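Local coordinates for protein peptidyl-prolyl cis-trans isomerase cyclophilin-type (Toxoplasma gondii, PDB 3BO7) that probably catalyses the cis-trans isomerisation of peptide bonds preceding proline, as cyclophilins do, and is seen here with bound cyclosporin A, at residues 41-46 with 117-122; 48-51 with 57-60; 52-57 with 148-153. All blocks are in the same frame, centred on the assembly; numbering follows the deposited sequence. Where two conformers were deposited one is given.

Contact 1. Residues 41-46 with 117-122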
loop_
_atom_site.group_PDB
_atom_site.type_symbol
_atom_site.label_atom_id
_atom_site.label_comp_id
_atom_site.label_asym_id
_atom_site.label_seq_id
_atom_site.Cartn_x
_atom_site.Cartn_y
_atom_site.Cartn_z
ATOM N N LYS A 41 6.346 0.296 -13.626
ATOM C CA LYS A 41 7.392 -0.023 -12.626
ATOM C C LYS A 41 7.647 1.063 -11.558
ATOM O O LYS A 41 8.666 1.049 -10.864
ATOM C CB LYS A 41 8.711 -0.468 -13.302
ATOM C CG LYS A 41 8.577 -1.600 -14.343
ATOM C CD LYS A 41 7.888 -2.841 -13.784
ATOM C CE LYS A 41 7.740 -3.951 -14.832
ATOM N NZ LYS A 41 9.041 -4.588 -15.197
ATOM N N TYR A 42 6.694 1.980 -11.429
ATOM C CA TYR A 42 6.679 3.048 -10.427
ATOM C C TYR A 42 7.131 2.651 -9.015
ATOM O O TYR A 42 7.859 3.405 -8.362
ATOM C CB TYR A 42 5.261 3.618 -10.388
ATOM C CG TYR A 42 5.000 4.719 -9.401
ATOM C CD1 TYR A 42 5.143 6.065 -9.766
ATOM C CD2 TYR A 42 4.561 4.423 -8.108
ATOM C CE1 TYR A 42 4.879 7.075 -8.855
ATOM C CE2 TYR A 42 4.305 5.424 -7.198
ATOM C CZ TYR A 42 4.456 6.742 -7.574
ATOM O OH TYR A 42 4.174 7.722 -6.655
ATOM N N PHE A 43 6.704 1.478 -8.544
ATOM C CA PHE A 43 6.975 1.064 -7.163
ATOM C C PHE A 43 8.341 0.405 -6.956
ATOM O O PHE A 43 8.779 0.223 -5.813
ATOM C CB PHE A 43 5.856 0.167 -6.621
ATOM C CG PHE A 43 4.548 0.879 -6.429
ATOM C CD1 PHE A 43 4.362 1.746 -5.351
ATOM C CD2 PHE A 43 3.498 0.686 -7.329
ATOM C CE1 PHE A 43 3.148 2.416 -5.169
ATOM C CE2 PHE A 43 2.280 1.343 -7.158
ATOM C CZ PHE A 43 2.101 2.214 -6.074
ATOM N N ASP A 44 9.002 0.045 -8.055
ATOM C CA ASP A 44 10.337 -0.537 -7.992
ATOM C C ASP A 44 11.271 0.434 -7.292
ATOM O O ASP A 44 11.350 1.607 -7.672
ATOM C CB ASP A 44 10.864 -0.857 -9.399
ATOM C CG ASP A 44 10.199 -2.085 -10.020
ATOM O OD1 ASP A 44 9.118 -2.521 -9.540
ATOM O OD2 ASP A 44 10.768 -2.615 -11.002
ATOM N N ASP A 45 11.950 -0.068 -6.261
ATOM C CA ASP A 45 12.941 0.682 -5.461
ATOM C C ASP A 45 12.356 1.618 -4.385
ATOM O O ASP A 45 13.102 2.206 -3.604
ATOM C CB ASP A 45 13.964 1.410 -6.351
ATOM C CG ASP A 45 14.768 0.451 -7.230
ATOM O OD1 ASP A 45 15.147 -0.643 -6.746
ATOM O OD2 ASP A 45 15.014 0.789 -8.410
ATOM N N THR A 46 11.034 1.756 -4.335
ATOM C CA THR A 46 10.410 2.423 -3.194
ATOM C C THR A 46 10.587 1.562 -1.937
ATOM O O THR A 46 10.790 0.345 -2.024
ATOM C CB THR A 46 8.905 2.759 -3.417
ATOM O OG1 THR A 46 8.149 1.557 -3.618
ATOM C CG2 THR A 46 8.734 3.692 -4.611
ATOM N N SER A 117 -0.390 7.505 -4.408
ATOM C CA SER A 117 0.312 6.221 -4.486
ATOM C C SER A 117 0.711 5.575 -3.150
ATOM O O SER A 117 1.046 4.401 -3.111
ATOM C CB SER A 117 1.537 6.349 -5.390
ATOM O OG SER A 117 2.611 6.975 -4.717
ATOM N N GLU A 118 0.679 6.342 -2.064
ATOM C CA GLU A 118 1.088 5.831 -0.755
ATOM C C GLU A 118 0.016 4.954 -0.132
ATOM O O GLU A 118 -1.176 5.265 -0.197
ATOM C CB GLU A 118 1.466 6.964 0.198
ATOM C CG GLU A 118 2.866 7.449 0.004
ATOM C CD GLU A 118 3.333 8.404 1.101
ATOM O OE1 GLU A 118 3.456 7.978 2.279
ATOM O OE2 GLU A 118 3.607 9.582 0.764
ATOM N N PHE A 119 0.455 3.869 0.493
ATOM C CA PHE A 119 -0.464 2.887 1.029
ATOM C C PHE A 119 0.084 2.334 2.329
ATOM O O PHE A 119 1.235 2.559 2.671
ATOM C CB PHE A 119 -0.684 1.760 0.007
ATOM C CG PHE A 119 0.583 1.053 -0.379
ATOM C CD1 PHE A 119 1.019 -0.066 0.341
ATOM C CD2 PHE A 119 1.366 1.527 -1.433
ATOM C CE1 PHE A 119 2.203 -0.705 0.004
ATOM C CE2 PHE A 119 2.559 0.893 -1.775
ATOM C CZ PHE A 119 2.971 -0.225 -1.061
ATOM N N PHE A 120 -0.759 1.612 3.057
ATOM C CA PHE A 120 -0.309 0.896 4.244
ATOM C C PHE A 120 -0.900 -0.499 4.329
ATOM O O PHE A 120 -1.941 -0.799 3.733
ATOM C CB PHE A 120 -0.583 1.688 5.529
ATOM C CG PHE A 120 -2.029 2.031 5.768
ATOM C CD1 PHE A 120 -2.756 1.371 6.754
ATOM C CD2 PHE A 120 -2.649 3.046 5.053
ATOM C CE1 PHE A 120 -4.088 1.707 7.009
ATOM C CE2 PHE A 120 -3.973 3.384 5.294
ATOM C CZ PHE A 120 -4.695 2.717 6.283
ATOM N N ILE A 121 -0.212 -1.357 5.064
ATOM C CA ILE A 121 -0.751 -2.669 5.381
ATOM C C ILE A 121 -0.824 -2.789 6.892
ATOM O O ILE A 121 0.157 -2.511 7.600
ATOM C CB ILE A 121 0.073 -3.809 4.741
ATOM C CG1 ILE A 121 0.273 -3.533 3.244
ATOM C CG2 ILE A 121 -0.630 -5.144 4.942
ATOM C CD1 ILE A 121 1.235 -4.458 2.541
ATOM N N THR A 122 -1.992 -3.173 7.392
ATOM C CA THR A 122 -2.211 -3.231 8.832
ATOM C C THR A 122 -1.472 -4.396 9.479
ATOM O O THR A 122 -1.345 -5.465 8.880
ATOM C CB THR A 122 -3.711 -3.325 9.193
ATOM O OG1 THR A 122 -4.206 -4.643 8.902
ATOM C CG2 THR A 122 -4.522 -2.277 8.435
#

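Contact 2. Residues 48-51 with 57-60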
loop_
_atom_site.group_PDB
_atom_site.type_symbol
_atom_site.label_atom_id
_atom_site.label_comp_id
_atom_site.label_asym_id
_atom_site.label_seq_id
_atom_site.Cartn_x
_atom_site.Cartn_y
_atom_site.Cartn_z
ATOM N N PHE A 48 9.505 0.795 2.461
ATOM C CA PHE A 48 8.498 0.906 3.507
ATOM C C PHE A 48 9.094 1.779 4.613
ATOM O O PHE A 48 9.868 1.304 5.449
ATOM C CB PHE A 48 8.064 -0.476 4.011
ATOM C CG PHE A 48 7.195 -1.226 3.040
ATOM C CD1 PHE A 48 5.811 -1.213 3.175
ATOM C CD2 PHE A 48 7.756 -1.934 1.981
ATOM C CE1 PHE A 48 4.997 -1.903 2.281
ATOM C CE2 PHE A 48 6.956 -2.626 1.073
ATOM C CZ PHE A 48 5.566 -2.610 1.224
ATOM N N HIS A 49 8.725 3.066 4.584
ATOM C CA HIS A 49 9.449 4.142 5.281
ATOM C C HIS A 49 8.877 4.511 6.641
ATOM O O HIS A 49 9.446 5.328 7.347
ATOM C CB HIS A 49 9.465 5.402 4.407
ATOM C CG HIS A 49 8.136 6.086 4.327
ATOM N ND1 HIS A 49 7.166 5.723 3.417
ATOM C CD2 HIS A 49 7.605 7.088 5.065
ATOM C CE1 HIS A 49 6.100 6.485 3.588
ATOM N NE2 HIS A 49 6.341 7.322 4.580
ATOM N N ARG A 50 7.727 3.957 6.982
ATOM C CA ARG A 50 7.134 4.207 8.284
ATOM C C ARG A 50 6.509 2.909 8.802
ATOM O O ARG A 50 5.679 2.291 8.131
ATOM C CB ARG A 50 6.124 5.358 8.219
ATOM C CG ARG A 50 5.436 5.659 9.552
ATOM C CD ARG A 50 4.745 7.020 9.560
ATOM N NE ARG A 50 3.801 7.130 10.671
ATOM C CZ ARG A 50 2.486 6.929 10.574
ATOM N NH1 ARG A 50 1.938 6.618 9.407
ATOM N NH2 ARG A 50 1.713 7.041 11.647
ATOM N N CYS A 51 6.924 2.509 10.000
ATOM C CA CYS A 51 6.588 1.195 10.547
ATOM C C CYS A 51 6.338 1.316 12.041
ATOM O O CYS A 51 7.259 1.620 12.814
ATOM C CB CYS A 51 7.720 0.194 10.261
ATOM S SG CYS A 51 7.432 -1.501 10.830
ATOM N N ILE A 57 2.497 -0.770 8.547
ATOM C CA ILE A 57 3.684 -0.347 7.829
ATOM C C ILE A 57 3.215 0.390 6.572
ATOM O O ILE A 57 2.230 -0.010 5.944
ATOM C CB ILE A 57 4.635 -1.543 7.509
ATOM C CG1 ILE A 57 5.996 -1.048 7.032
ATOM C CG2 ILE A 57 3.994 -2.550 6.534
ATOM C CD1 ILE A 57 7.089 -2.135 7.001
ATOM N N GLN A 58 3.919 1.467 6.225
ATOM C CA GLN A 58 3.512 2.387 5.173
ATOM C C GLN A 58 4.562 2.465 4.069
ATOM O O GLN A 58 5.753 2.538 4.363
ATOM C CB GLN A 58 3.272 3.773 5.782
ATOM C CG GLN A 58 2.700 4.815 4.830
ATOM C CD GLN A 58 2.553 6.192 5.479
ATOM O OE1 GLN A 58 2.647 6.338 6.704
ATOM N NE2 GLN A 58 2.314 7.207 4.652
ATOM N N GLY A 59 4.113 2.448 2.809
ATOM C CA GLY A 59 5.007 2.539 1.641
ATOM C C GLY A 59 4.433 3.341 0.482
ATOM O O GLY A 59 3.458 4.065 0.646
ATOM N N GLY A 60 5.062 3.236 -0.683
ATOM C CA GLY A 60 4.547 3.833 -1.920
ATOM C C GLY A 60 4.918 5.274 -2.220
ATOM O O GLY A 60 4.373 5.873 -3.150
HETATM O O HOH W 1 4.527 8.962 6.689
#

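Contact 3. Residues 52-57 with 148-153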
loop_
_atom_site.group_PDB
_atom_site.type_symbol
_atom_site.label_atom_id
_atom_site.label_comp_id
_atom_site.label_asym_id
_atom_site.label_seq_id
_atom_site.Cartn_x
_atom_site.Cartn_y
_atom_site.Cartn_z
ATOM N N ILE A 52 5.089 1.090 12.441
ATOM C CA ILE A 52 4.695 1.174 13.840
ATOM C C ILE A 52 4.103 -0.151 14.325
ATOM O O ILE A 52 3.024 -0.569 13.881
ATOM C CB ILE A 52 3.735 2.375 14.095
ATOM C CG1 ILE A 52 4.442 3.692 13.706
ATOM C CG2 ILE A 52 3.255 2.393 15.555
ATOM C CD1 ILE A 52 3.558 4.921 13.644
ATOM N N ARG A 53 4.847 -0.804 15.223
ATOM C CA ARG A 53 4.429 -2.047 15.879
ATOM C C ARG A 53 2.984 -1.935 16.340
ATOM O O ARG A 53 2.582 -0.902 16.893
ATOM C CB ARG A 53 5.341 -2.336 17.083
ATOM C CG ARG A 53 4.988 -3.586 17.902
ATOM C CD ARG A 53 5.779 -3.621 19.207
ATOM N NE ARG A 53 5.468 -4.791 20.029
ATOM C CZ ARG A 53 4.685 -4.775 21.108
ATOM N NH1 ARG A 53 4.118 -3.643 21.511
ATOM N NH2 ARG A 53 4.468 -5.895 21.791
ATOM N N ASN A 54 2.211 -2.998 16.112
ATOM C CA ASN A 54 0.790 -3.054 16.507
ATOM C C ASN A 54 -0.138 -2.076 15.778
ATOM O O ASN A 54 -1.247 -1.794 16.242
ATOM C CB ASN A 54 0.636 -2.885 18.024
ATOM C CG ASN A 54 1.072 -4.109 18.790
ATOM O OD1 ASN A 54 1.712 -3.997 19.835
ATOM N ND2 ASN A 54 0.733 -5.288 18.277
ATOM N N PHE A 55 0.319 -1.565 14.640
ATOM C CA PHE A 55 -0.478 -0.633 13.868
ATOM C C PHE A 55 -0.391 -0.964 12.380
ATOM O O PHE A 55 -1.263 -1.663 11.857
ATOM C CB PHE A 55 -0.100 0.828 14.210
ATOM C CG PHE A 55 -0.857 1.869 13.424
ATOM C CD1 PHE A 55 -2.186 1.661 13.042
ATOM C CD2 PHE A 55 -0.241 3.075 13.085
ATOM C CE1 PHE A 55 -2.873 2.619 12.314
ATOM C CE2 PHE A 55 -0.922 4.042 12.363
ATOM C CZ PHE A 55 -2.239 3.813 11.972
ATOM N N MET A 56 0.652 -0.490 11.709
ATOM C CA MET A 56 0.799 -0.695 10.263
ATOM C C MET A 56 2.215 -0.387 9.791
ATOM O O MET A 56 3.023 0.168 10.536
ATOM C CB MET A 56 -0.214 0.157 9.481
ATOM C CG MET A 56 -0.116 1.657 9.772
ATOM S SD MET A 56 1.071 2.508 8.729
ATOM C CE MET A 56 2.129 3.276 9.961
ATOM N N ILE A 57 2.497 -0.770 8.547
ATOM C CA ILE A 57 3.684 -0.347 7.829
ATOM C C ILE A 57 3.215 0.390 6.572
ATOM O O ILE A 57 2.230 -0.010 5.944
ATOM C CB ILE A 57 4.635 -1.543 7.509
ATOM C CG1 ILE A 57 5.996 -1.048 7.032
ATOM C CG2 ILE A 57 3.994 -2.550 6.534
ATOM C CD1 ILE A 57 7.089 -2.135 7.001
ATOM N N GLN A 148 7.268 -10.226 10.679
ATOM C CA GLN A 148 8.686 -9.905 10.842
ATOM C C GLN A 148 8.946 -8.413 10.647
ATOM O O GLN A 148 9.796 -7.831 11.329
ATOM C CB GLN A 148 9.567 -10.727 9.887
ATOM C CG GLN A 148 9.757 -12.191 10.292
ATOM C CD GLN A 148 10.105 -12.365 11.774
ATOM O OE1 GLN A 148 11.129 -11.869 12.251
ATOM N NE2 GLN A 148 9.244 -13.066 12.502
ATOM N N TRP A 149 8.224 -7.799 9.709
ATOM C CA TRP A 149 8.314 -6.361 9.505
ATOM C C TRP A 149 7.885 -5.591 10.740
ATOM O O TRP A 149 8.438 -4.536 11.030
ATOM C CB TRP A 149 7.468 -5.912 8.320
ATOM C CG TRP A 149 7.977 -6.356 6.991
ATOM C CD1 TRP A 149 9.122 -7.064 6.731
ATOM C CD2 TRP A 149 7.377 -6.084 5.725
ATOM N NE1 TRP A 149 9.253 -7.267 5.381
ATOM C CE2 TRP A 149 8.198 -6.672 4.739
ATOM C CE3 TRP A 149 6.221 -5.403 5.327
ATOM C CZ2 TRP A 149 7.897 -6.600 3.379
ATOM C CZ3 TRP A 149 5.925 -5.332 3.976
ATOM C CH2 TRP A 149 6.759 -5.925 3.018
ATOM N N GLU A 150 6.902 -6.133 11.457
ATOM C CA GLU A 150 6.365 -5.510 12.658
ATOM C C GLU A 150 7.426 -5.382 13.763
ATOM O O GLU A 150 7.313 -4.523 14.638
ATOM C CB GLU A 150 5.150 -6.303 13.157
ATOM C CG GLU A 150 4.409 -5.658 14.316
ATOM C CD GLU A 150 3.103 -6.356 14.671
ATOM O OE1 GLU A 150 2.253 -5.710 15.319
ATOM O OE2 GLU A 150 2.917 -7.542 14.312
ATOM N N LYS A 151 8.454 -6.231 13.688
ATOM C CA LYS A 151 9.518 -6.325 14.692
ATOM C C LYS A 151 10.731 -5.471 14.340
ATOM O O LYS A 151 11.658 -5.343 15.146
ATOM C CB LYS A 151 9.956 -7.784 14.870
ATOM C CG LYS A 151 9.046 -8.584 15.774
ATOM C CD LYS A 151 9.214 -10.083 15.547
ATOM C CE LYS A 151 8.162 -10.876 16.323
ATOM N NZ LYS A 151 7.733 -12.103 15.583
ATOM N N LEU A 152 10.719 -4.895 13.140
ATOM C CA LEU A 152 11.818 -4.051 12.675
ATOM C C LEU A 152 12.074 -2.877 13.608
ATOM O O LEU A 152 11.138 -2.202 14.053
ATOM C CB LEU A 152 11.559 -3.528 11.259
ATOM C CG LEU A 152 11.827 -4.460 10.075
ATOM C CD1 LEU A 152 11.127 -3.917 8.852
ATOM C CD2 LEU A 152 13.316 -4.615 9.814
ATOM N N GLU A 153 13.352 -2.656 13.899
ATOM C CA GLU A 153 13.776 -1.503 14.672
ATOM C C GLU A 153 13.653 -0.263 13.794
ATOM O O GLU A 153 13.996 -0.288 12.606
ATOM C CB GLU A 153 15.217 -1.682 15.166
ATOM C CG GLU A 153 15.672 -0.641 16.192
ATOM C CD GLU A 153 17.090 -0.885 16.695
ATOM O OE1 GLU A 153 17.602 -0.039 17.471
ATOM O OE2 GLU A 153 17.692 -1.919 16.315
#

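Contact 1. Residues 41-46 with 117-122
Y42 and S117 meet hydroxyl to hydroxyl: Y42 OH donates to S117 OG over 2.6 Å, with the serine oxygen lying near the plane of the tyrosine ring at its edge. S117 OG, set between the backbone N and the carbonyl carbon (chi1 79°), also hydrogen-bonds to G60 O, so two partners fix its rotation. F43 packs beside this polar pair. Its ring edge approaches the serine carbonyl, with CE1 3.5 Å from S117 O, while Y42 CD2 lies over the centre of one of its faces. F119 turns its edge toward the face of F43 in an offset edge-to-face pair, centroids 5.9 Å apart and planes at 74°. L37 of helix 28-39 packs on Y42, F43 and S117. T46 OG1 closes the F43-T46 type II turn by donating to F43 O at 2.6 Å, alongside T46 N. The solvent side holds K41, which ends that helix in a Schellman motif, and D44; D45 OD1 pairs with K165. A hydroxyl-hydroxyl bond passed on to G60 O, set beside an aromatic pair, implies a join in which the two buried hydroxyls are bonded to each other and S117 OG is held twice.

Contact 2. Residues 48-51 with 57-60
R50 and Q58 are joined through their side chains, R50 NH1 donating to Q58 OE1 at 2.8 Å. Both chains leave with CG opposite the backbone N (chi1 179° and -174°) and run extended, which brings the two ends together. The oxygen lies in the guanidinium plane and accepts the bond nearly along its own C=O axis, although the guanidinium and amide planes stand 88° apart. R50 NH2 and Q58 NE2 each hydrogen-bond to the backbone of the bound cyclosporin, and NE2 also makes a weak bond to E118 OE1. A water donates to Q58 OE1 and contacts H49 NE2, both at 3.2 Å. Between the strands, Q58 N binds R50 O at 2.7 Å, whereas H49 N to Q58 O is weak. H49 and R50 together oppose Q58, a classic beta bulge, and the histidine ring crosses the glutamine chain obliquely, H49 CE1 4.0 Å from Q58 CG. The other sheet face is apolar: I57 crosses F48 at about a right angle, its CD1 3.6 Å from F48 CB. The hairpin is as in the cyclophilin fold, an antiparallel barrel whose outer face here carries the R50-Q58 pair at the cyclosporin site.

Contact 3. Residues 52-57 with 148-153
E150, just past W149 near the end of helix 143-149, has CG opposite its backbone N (chi1 -173°) and the chain extended beyond, a course that carries its carboxylate to the turn between strands 48-52 and 56-59. I57 likewise sends CG1 away from its own N, at -168°, toward W149. The polar link that results is a bond from N54 N to E150 OE1, 2.8 Å long with 140° at the hydrogen, received on the anti lone pair of the carboxylate. N54 ND2 lies 3.4 Å from the same OE1, but at an angle too poor for a hydrogen bond, and the amide and carboxylate planes are nearly perpendicular. Beside it, R53 offers the aliphatic base of its chain: CB comes within 3.8 Å of E150 O. This end of the contact is at the surface, R53 and N54 both being exposed. The inner end is hydrophobic and buried. I57 meets the indole of W149 at about a right angle, its CD1 and CG2 branches each 3.8 Å from W149 CE3, while W149 NE1 is satisfied by Q15 O. Where the turn runs into strand 56-59, a second bulge sets F55 and M56 against I52, and their side chains pack on modified side chains of the bound cyclosporin. The contact thus sets helix 143-149 against the hairpin of strands 48-52 and 56-59, with W149 also meeting the ring of F48, and F123, which follows strand 119-122, touching both I57 and E150.

Overall arrangement
Contacts 1 and 2 are buried, whereas contact 3, its centre about 15 Å from the chain centre, reaches the surface with its polar end. Contacts 2 and 3 share I57 and the hairpin of strands 48-52 and 56-59; contact 1 joins them through strand 119-122, the neighbour of 56-59 in the sheet, where backbone bonds link G59 to F119 and I57 to I121. The chemistry follows the place: paired hydroxyls and aromatic rings in contact 1, a guanidinium-amide bond beside the ligand in contact 2, and a carboxylate accepting one backbone N-H at the surface in contact 3. S117 OG to G60 O also ties the first two.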